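AlyGC (Glaciecola chathamensis, PDB 5GKD) cleaves the polysaccharide alginate, probably by beta-elimination, as a calcium-binding lyase of polysaccharide lyase family 6. Local coordinates at residues Thr61-Leu66 / Tyr84-Glu89; Asn228-Ser233 / Glu248-Phe253. One frame throughout, in Å; residues are numbered along the deposited sequence.

In the fold
Both contacts belong to the N-terminal parallel beta-helix and join one coil to the next, but at different heights and in different ways. Contact 1 pairs the tight turn at 61-66 with the loop 84-89, while contact 2 lays strand segment 228-233 beside 248-253. Their centres are 31 Å apart and their nearest atoms about 21 Å, so they do not touch. In contact 2 the side chain of F230 lies about 14 Å from the calcium ion held by N180, E183, E212 and E214, which with the carbonate pocket probably marks the catalytic region. Between its segments in the chain runs strand 236-241, bearing R240, which with E214, R264 and Y303 surrounds the carbonate.

Contact 1. Residues Thr61-Leu66 / Tyr84-Glu89; sequences TGQSNL and YTPTGE
The backbones of G62 and Y84 meet through one hydrogen bond, Y84 N to G62 O at 3.0 Å, where the chain folds into an inverse gamma turn centred on Q63. G62 enters this turn with a positive phi that most other residues would find costly. Q63 has the length to reach across: its chain bends at chi2 (58°), and Q63 NE2 donates to Y84 O at 3.2 Å, in the carbonyl plane and on a lone pair. The same NE2 sits 3.2 Å above the centre of the Y84 ring, with amide and ring planes 39° apart, while CB and CG of Q63 rest on the P86 ring. N65 ND2 makes two weak hydrogen bonds, to T87 OG1 (3.1 Å) and to T85 OG1 (3.4 Å). T85 suits its place because one hydroxyl serves both as donor and acceptor: T85 OG1 gives its proton to E89 O at 2.7 Å and accepts from T87 N, closing an ST turn. On the outside, K475 of the second subunit packs against P86 and T87. The turn leads into strand 65-69 and the loop into strand 89-92, which pair in parallel on successive coils, as in the right-handed parallel beta-helix of the pectate-lyase-like enzymes, to which the chondroitinase B family belongs.

Contact 2. Residues Asn228-Ser233 / Glu248-Phe253; sequences NVFFES and ENNVFF
F230 and F252 lie side by side on adjacent parallel strands, and the F230 side chain can be followed outward along its neighbour. F230 CB meets F252 CD2 at 3.7 Å; F230 CG then lies 3.7 Å from F252 CE2. F230 CD1 comes closest, 3.5 Å from F252 CE2, and F230 CE1 faces F252 CZ at 3.7 Å, with N250 OD1 near the ring plane at that edge. The rings form an offset stack, centroids 4.4 Å apart and planes at 10°, because the two residues are paired in register, share the same first torsion, with CG anti to the carbonyl carbon (chi1 -57° for F230), and turn their rings alike about chi2. F206 of the preceding coil also stacks on F230, and I215 and I216 touch it, so flat, apolar phenylalanine fits a site repeated from coil to coil inside the parallel beta-helix. Beside this stack runs an asparagine ladder, a hallmark of the pectate lyase fold. N250 OD1 is gripped by two donors, N228 N at 3.0 Å and N228 ND2 at 3.0 Å, the two amides being nearly coplanar (9°). The ladder continues from N228 OD1 to N204, while N250 ND2 bonds to I225 O; asparagine fits because its short amide offers both acceptor and donor within the turn. A leucine in place of N250 would probably leave N228 N and I225 O without these partners in a buried turn. The opposite face of the strands carries V229 and V251, whose branched side chains run alongside each other, and F231, whose CD2 touches F253 CB at 4.2 Å.

Contact 1. Residues Thr61-Leu66 / Tyr84-Glu89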
ATOM      1  N   THR A  61      16.496 -22.404  -2.199  1.00 17.23           N
ATOM      2  CA  THR A  61      16.063 -21.097  -2.670  1.00 18.24           C
ATOM      3  C   THR A  61      14.548 -21.074  -2.870  1.00 18.75           C
ATOM      4  O   THR A  61      13.852 -22.082  -2.723  1.00 20.13           O
ATOM      5  CB  THR A  61      16.768 -20.711  -3.979  1.00 21.87           C
ATOM      6  OG1 THR A  61      16.329 -21.567  -5.050  1.00 21.62           O
ATOM      7  CG2 THR A  61      18.275 -20.812  -3.828  1.00 18.34           C
ATOM      8  N   GLY A  62      14.039 -19.902  -3.209  1.00 18.15           N
ATOM      9  CA  GLY A  62      12.603 -19.753  -3.361  1.00 21.43           C
ATOM     10  C   GLY A  62      11.901 -20.022  -2.051  1.00 20.58           C
ATOM     11  O   GLY A  62      12.392 -19.674  -0.973  1.00 18.39           O
ATOM     12  N   GLN A  63      10.742 -20.674  -2.136  1.00 21.94           N
ATOM     13  CA  GLN A  63       9.932 -20.950  -0.947  1.00 22.22           C
ATOM     14  C   GLN A  63      10.332 -22.302  -0.367  1.00 20.31           C
ATOM     15  O   GLN A  63       9.581 -23.270  -0.379  1.00 23.00           O
ATOM     16  CB  GLN A  63       8.446 -20.869  -1.271  1.00 19.73           C
ATOM     17  CG  GLN A  63       7.928 -19.439  -1.260  1.00 23.31           C
ATOM     18  CD  GLN A  63       8.687 -18.565  -2.249  1.00 25.56           C
ATOM     19  OE1 GLN A  63       8.462 -18.646  -3.458  1.00 30.44           O
ATOM     20  NE2 GLN A  63       9.624 -17.773  -1.750  1.00 24.58           N
ATOM     21  N   SER A  64      11.565 -22.337   0.144  1.00 20.44           N
ATOM     22  CA  SER A  64      12.161 -23.482   0.810  1.00 18.28           C
ATOM     23  C   SER A  64      12.141 -23.260   2.312  1.00 19.30           C
ATOM     24  O   SER A  64      12.091 -22.124   2.788  1.00 18.80           O
ATOM     25  CB  SER A  64      13.606 -23.697   0.358  1.00 16.85           C
ATOM     26  OG  SER A  64      13.695 -24.094  -0.983  1.00 19.87           O
ATOM     27  N   ASN A  65      12.186 -24.358   3.056  1.00 17.28           N
ATOM     28  CA  ASN A  65      12.293 -24.290   4.508  1.00 19.95           C
ATOM     29  C   ASN A  65      12.729 -25.665   5.004  1.00 18.51           C
ATOM     30  O   ASN A  65      12.977 -26.577   4.214  1.00 20.05           O
ATOM     31  CB  ASN A  65      10.983 -23.806   5.147  1.00 21.66           C
ATOM     32  CG  ASN A  65       9.810 -24.765   4.928  1.00 21.53           C
ATOM     33  OD1 ASN A  65       9.991 -25.936   4.625  1.00 21.47           O
ATOM     34  ND2 ASN A  65       8.597 -24.253   5.093  1.00 20.16           N
ATOM     35  N   LEU A  66      12.842 -25.802   6.323  1.00 19.88           N
ATOM     36  CA  LEU A  66      13.348 -27.031   6.928  1.00 19.30           C
ATOM     37  C   LEU A  66      12.628 -27.302   8.239  1.00 19.05           C
ATOM     38  O   LEU A  66      12.496 -26.405   9.078  1.00 19.06           O
ATOM     39  CB  LEU A  66      14.859 -26.951   7.166  1.00 18.11           C
ATOM     40  CG  LEU A  66      15.515 -28.020   8.051  1.00 17.80           C
ATOM     41  CD1 LEU A  66      15.362 -29.403   7.455  1.00 16.86           C
ATOM     42  CD2 LEU A  66      16.983 -27.701   8.280  1.00 17.47           C
ATOM     43  N   TYR A  84      12.455 -17.137   0.621  1.00 20.10           N
ATOM     44  CA  TYR A  84      11.855 -16.879   1.921  1.00 17.53           C
ATOM     45  C   TYR A  84      10.861 -17.992   2.219  1.00 19.60           C
ATOM     46  O   TYR A  84      10.265 -18.567   1.305  1.00 19.82           O
ATOM     47  CB  TYR A  84      11.180 -15.501   1.987  1.00 17.61           C
ATOM     48  CG  TYR A  84      10.150 -15.250   0.901  1.00 18.95           C
ATOM     49  CD1 TYR A  84      10.530 -14.793  -0.349  1.00 19.68           C
ATOM     50  CD2 TYR A  84       8.804 -15.457   1.130  1.00 19.94           C
ATOM     51  CE1 TYR A  84       9.601 -14.554  -1.329  1.00 23.10           C
ATOM     52  CE2 TYR A  84       7.868 -15.227   0.149  1.00 22.32           C
ATOM     53  CZ  TYR A  84       8.279 -14.776  -1.080  1.00 23.09           C
ATOM     54  OH  TYR A  84       7.361 -14.542  -2.062  1.00 28.15           O
ATOM     55  N   THR A  85      10.717 -18.313   3.502  1.00 19.58           N
ATOM     56  CA  THR A  85       9.890 -19.447   3.873  1.00 18.53           C
ATOM     57  C   THR A  85       8.418 -19.142   3.601  1.00 21.25           C
ATOM     58  O   THR A  85       7.947 -18.037   3.882  1.00 22.50           O
ATOM     59  CB  THR A  85      10.066 -19.818   5.340  1.00 18.48           C
ATOM     60  OG1 THR A  85       9.231 -20.951   5.616  1.00 19.89           O
ATOM     61  CG2 THR A  85       9.672 -18.660   6.277  1.00 15.51           C
ATOM     62  N   PRO A  86       7.677 -20.092   3.025  1.00 21.03           N
ATOM     63  CA  PRO A  86       6.229 -19.917   2.880  1.00 21.04           C
ATOM     64  C   PRO A  86       5.455 -20.179   4.167  1.00 25.02           C
ATOM     65  O   PRO A  86       4.246 -19.903   4.208  1.00 23.21           O
ATOM     66  CB  PRO A  86       5.873 -20.949   1.806  1.00 19.66           C
ATOM     67  CG  PRO A  86       6.841 -22.033   2.045  1.00 22.17           C
ATOM     68  CD  PRO A  86       8.131 -21.382   2.478  1.00 18.79           C
ATOM     69  N   THR A  87       6.096 -20.704   5.212  1.00 21.47           N
ATOM     70  CA  THR A  87       5.401 -20.946   6.472  1.00 21.36           C
ATOM     71  C   THR A  87       5.795 -19.874   7.488  1.00 20.86           C
ATOM     72  O   THR A  87       6.212 -18.762   7.120  1.00 20.88           O
ATOM     73  CB  THR A  87       5.680 -22.373   6.978  1.00 22.92           C
ATOM     74  OG1 THR A  87       7.073 -22.546   7.228  1.00 22.05           O
ATOM     75  CG2 THR A  87       5.233 -23.418   5.957  1.00 19.05           C
ATOM     76  N   GLY A  88       5.655 -20.200   8.767  1.00 21.97           N
ATOM     77  CA  GLY A  88       6.023 -19.260   9.800  1.00 20.42           C
ATOM     78  C   GLY A  88       7.502 -19.199  10.088  1.00 22.16           C
ATOM     79  O   GLY A  88       7.947 -18.247  10.733  1.00 22.37           O
ATOM     80  N   GLU A  89       8.277 -20.182   9.617  1.00 19.76           N
ATOM     81  CA  GLU A  89       9.672 -20.321  10.019  1.00 21.22           C
ATOM     82  C   GLU A  89      10.484 -20.909   8.878  1.00 17.39           C
ATOM     83  O   GLU A  89       9.991 -21.740   8.121  1.00 19.65           O
ATOM     84  CB  GLU A  89       9.854 -21.241  11.239  1.00 21.59           C
ATOM     85  CG  GLU A  89       8.833 -21.102  12.332  1.00 27.80           C
ATOM     86  CD  GLU A  89       7.532 -21.816  12.053  1.00 31.95           C
ATOM     87  OE1 GLU A  89       7.543 -22.854  11.354  1.00 28.38           O
ATOM     88  OE2 GLU A  89       6.494 -21.325  12.544  1.00 39.10           O
TER
HETATM   89  O   HOH W   1      10.373 -24.576   8.806  1.00 18.80           O

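Contact 2. Residues Asn228-Ser233 / Glu248-Phe253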
ATOM      1  N   ASN A 228      29.291 -14.335  25.292  1.00 20.14           N
ATOM      2  CA  ASN A 228      28.955 -13.829  23.976  1.00 19.07           C
ATOM      3  C   ASN A 228      29.599 -12.468  23.747  1.00 18.88           C
ATOM      4  O   ASN A 228      29.884 -11.735  24.692  1.00 19.95           O
ATOM      5  CB  ASN A 228      27.439 -13.719  23.816  1.00 16.19           C
ATOM      6  CG  ASN A 228      26.743 -15.016  24.112  1.00 19.18           C
ATOM      7  OD1 ASN A 228      26.702 -15.923  23.267  1.00 19.07           O
ATOM      8  ND2 ASN A 228      26.208 -15.135  25.324  1.00 16.74           N
ATOM      9  N   VAL A 229      29.801 -12.127  22.482  1.00 15.79           N
ATOM     10  CA  VAL A 229      30.378 -10.849  22.092  1.00 17.12           C
ATOM     11  C   VAL A 229      29.346 -10.069  21.292  1.00 19.84           C
ATOM     12  O   VAL A 229      28.718 -10.615  20.379  1.00 18.23           O
ATOM     13  CB  VAL A 229      31.683 -11.029  21.297  1.00 18.05           C
ATOM     14  CG1 VAL A 229      32.150  -9.692  20.750  1.00 17.98           C
ATOM     15  CG2 VAL A 229      32.743 -11.632  22.189  1.00 18.15           C
ATOM     16  N   PHE A 230      29.156  -8.804  21.653  1.00 17.22           N
ATOM     17  CA  PHE A 230      28.230  -7.911  20.976  1.00 17.13           C
ATOM     18  C   PHE A 230      29.025  -6.758  20.370  1.00 17.87           C
ATOM     19  O   PHE A 230      29.472  -5.863  21.089  1.00 19.73           O
ATOM     20  CB  PHE A 230      27.182  -7.397  21.956  1.00 17.53           C
ATOM     21  CG  PHE A 230      26.405  -8.484  22.627  1.00 15.75           C
ATOM     22  CD1 PHE A 230      26.900  -9.115  23.752  1.00 16.57           C
ATOM     23  CD2 PHE A 230      25.157  -8.860  22.140  1.00 14.51           C
ATOM     24  CE1 PHE A 230      26.168 -10.112  24.383  1.00 14.56           C
ATOM     25  CE2 PHE A 230      24.441  -9.847  22.747  1.00 17.13           C
ATOM     26  CZ  PHE A 230      24.944 -10.475  23.876  1.00 16.15           C
ATOM     27  N   PHE A 231      29.169  -6.748  19.054  1.00 19.88           N
ATOM     28  CA  PHE A 231      30.029  -5.785  18.378  1.00 20.25           C
ATOM     29  C   PHE A 231      29.162  -4.759  17.673  1.00 19.83           C
ATOM     30  O   PHE A 231      28.453  -5.093  16.721  1.00 18.16           O
ATOM     31  CB  PHE A 231      30.953  -6.476  17.383  1.00 21.68           C
ATOM     32  CG  PHE A 231      31.874  -5.527  16.642  1.00 22.18           C
ATOM     33  CD1 PHE A 231      31.486  -4.945  15.450  1.00 20.61           C
ATOM     34  CD2 PHE A 231      33.133  -5.232  17.148  1.00 22.80           C
ATOM     35  CE1 PHE A 231      32.332  -4.091  14.776  1.00 21.74           C
ATOM     36  CE2 PHE A 231      33.989  -4.399  16.474  1.00 22.01           C
ATOM     37  CZ  PHE A 231      33.589  -3.820  15.291  1.00 24.52           C
ATOM     38  N   GLU A 232      29.226  -3.521  18.153  1.00 19.78           N
ATOM     39  CA  GLU A 232      28.569  -2.377  17.529  1.00 21.37           C
ATOM     40  C   GLU A 232      27.086  -2.636  17.296  1.00 20.34           C
ATOM     41  O   GLU A 232      26.515  -2.217  16.295  1.00 20.47           O
ATOM     42  CB  GLU A 232      29.272  -1.985  16.228  1.00 19.66           C
ATOM     43  CG  GLU A 232      30.674  -1.446  16.451  1.00 22.56           C
ATOM     44  CD  GLU A 232      31.369  -0.961  15.168  1.00 26.95           C
ATOM     45  OE1 GLU A 232      30.763  -0.999  14.070  1.00 26.58           O
ATOM     46  OE2 GLU A 232      32.537  -0.543  15.270  1.00 27.98           O
ATOM     47  N   SER A 233      26.449  -3.313  18.239  1.00 19.33           N
ATOM     48  CA  SER A 233      25.054  -3.685  18.089  1.00 20.79           C
ATOM     49  C   SER A 233      24.179  -2.646  18.766  1.00 22.56           C
ATOM     50  O   SER A 233      24.355  -2.337  19.954  1.00 16.06           O
ATOM     51  CB  SER A 233      24.775  -5.080  18.653  1.00 20.47           C
ATOM     52  OG  SER A 233      25.347  -6.087  17.836  1.00 17.78           O
ATOM     53  N   GLU A 248      26.610 -13.564  32.161  1.00 18.80           N
ATOM     54  CA  GLU A 248      27.961 -13.694  32.685  1.00 21.11           C
ATOM     55  C   GLU A 248      28.995 -13.810  31.566  1.00 22.10           C
ATOM     56  O   GLU A 248      28.726 -14.385  30.515  1.00 22.34           O
ATOM     57  CB  GLU A 248      27.955 -14.876  33.654  1.00 24.88           C
ATOM     58  CG  GLU A 248      28.501 -16.181  33.202  1.00 31.97           C
ATOM     59  CD  GLU A 248      28.449 -17.206  34.319  1.00 29.57           C
ATOM     60  OE1 GLU A 248      27.808 -18.258  34.135  1.00 38.00           O
ATOM     61  OE2 GLU A 248      29.009 -16.932  35.393  1.00 32.62           O
ATOM     62  N   ASN A 249      30.155 -13.187  31.768  1.00 20.15           N
ATOM     63  CA  ASN A 249      31.304 -13.272  30.860  1.00 20.36           C
ATOM     64  C   ASN A 249      31.033 -12.708  29.465  1.00 23.33           C
ATOM     65  O   ASN A 249      31.777 -13.007  28.532  1.00 21.01           O
ATOM     66  CB  ASN A 249      31.816 -14.712  30.693  1.00 20.11           C
ATOM     67  CG  ASN A 249      31.949 -15.454  32.001  1.00 22.08           C
ATOM     68  OD1 ASN A 249      32.162 -14.866  33.057  1.00 25.64           O
ATOM     69  ND2 ASN A 249      31.837 -16.767  31.931  1.00 23.91           N
ATOM     70  N   ASN A 250      30.002 -11.897  29.284  1.00 20.85           N
ATOM     71  CA  ASN A 250      29.749 -11.301  27.989  1.00 17.82           C
ATOM     72  C   ASN A 250      30.597 -10.055  27.780  1.00 19.00           C
ATOM     73  O   ASN A 250      31.027  -9.396  28.728  1.00 24.21           O
ATOM     74  CB  ASN A 250      28.268 -10.953  27.855  1.00 21.86           C
ATOM     75  CG  ASN A 250      27.388 -12.175  27.988  1.00 19.97           C
ATOM     76  OD1 ASN A 250      27.327 -13.001  27.077  1.00 17.86           O
ATOM     77  ND2 ASN A 250      26.739 -12.321  29.135  1.00 20.55           N
ATOM     78  N   VAL A 251      30.807  -9.721  26.515  1.00 17.34           N
ATOM     79  CA  VAL A 251      31.651  -8.608  26.102  1.00 18.25           C
ATOM     80  C   VAL A 251      30.899  -7.754  25.082  1.00 18.13           C
ATOM     81  O   VAL A 251      30.441  -8.265  24.057  1.00 20.51           O
ATOM     82  CB  VAL A 251      32.982  -9.113  25.508  1.00 20.19           C
ATOM     83  CG1 VAL A 251      33.772  -7.956  24.915  1.00 19.50           C
ATOM     84  CG2 VAL A 251      33.803  -9.841  26.559  1.00 18.26           C
ATOM     85  N   PHE A 252      30.820  -6.449  25.341  1.00 20.38           N
ATOM     86  CA  PHE A 252      30.111  -5.489  24.499  1.00 17.42           C
ATOM     87  C   PHE A 252      31.103  -4.445  23.997  1.00 20.84           C
ATOM     88  O   PHE A 252      31.593  -3.619  24.782  1.00 20.00           O
ATOM     89  CB  PHE A 252      28.996  -4.788  25.272  1.00 18.98           C
ATOM     90  CG  PHE A 252      27.907  -5.688  25.767  1.00 16.46           C
ATOM     91  CD1 PHE A 252      28.107  -6.519  26.852  1.00 19.01           C
ATOM     92  CD2 PHE A 252      26.656  -5.643  25.188  1.00 18.81           C
ATOM     93  CE1 PHE A 252      27.079  -7.320  27.318  1.00 19.98           C
ATOM     94  CE2 PHE A 252      25.627  -6.437  25.636  1.00 14.58           C
ATOM     95  CZ  PHE A 252      25.834  -7.281  26.697  1.00 18.69           C
ATOM     96  N   PHE A 253      31.396  -4.465  22.706  1.00 16.90           N
ATOM     97  CA  PHE A 253      32.270  -3.460  22.086  1.00 19.79           C
ATOM     98  C   PHE A 253      31.385  -2.487  21.329  1.00 20.51           C
ATOM     99  O   PHE A 253      31.045  -2.715  20.169  1.00 19.77           O
ATOM    100  CB  PHE A 253      33.291  -4.091  21.146  1.00 20.18           C
ATOM    101  CG  PHE A 253      34.346  -4.895  21.843  1.00 21.35           C
ATOM    102  CD1 PHE A 253      35.110  -4.332  22.846  1.00 20.21           C
ATOM    103  CD2 PHE A 253      34.583  -6.196  21.482  1.00 20.46           C
ATOM    104  CE1 PHE A 253      36.076  -5.076  23.485  1.00 22.94           C
ATOM    105  CE2 PHE A 253      35.561  -6.935  22.107  1.00 22.27           C
ATOM    106  CZ  PHE A 253      36.306  -6.375  23.106  1.00 20.32           C
TER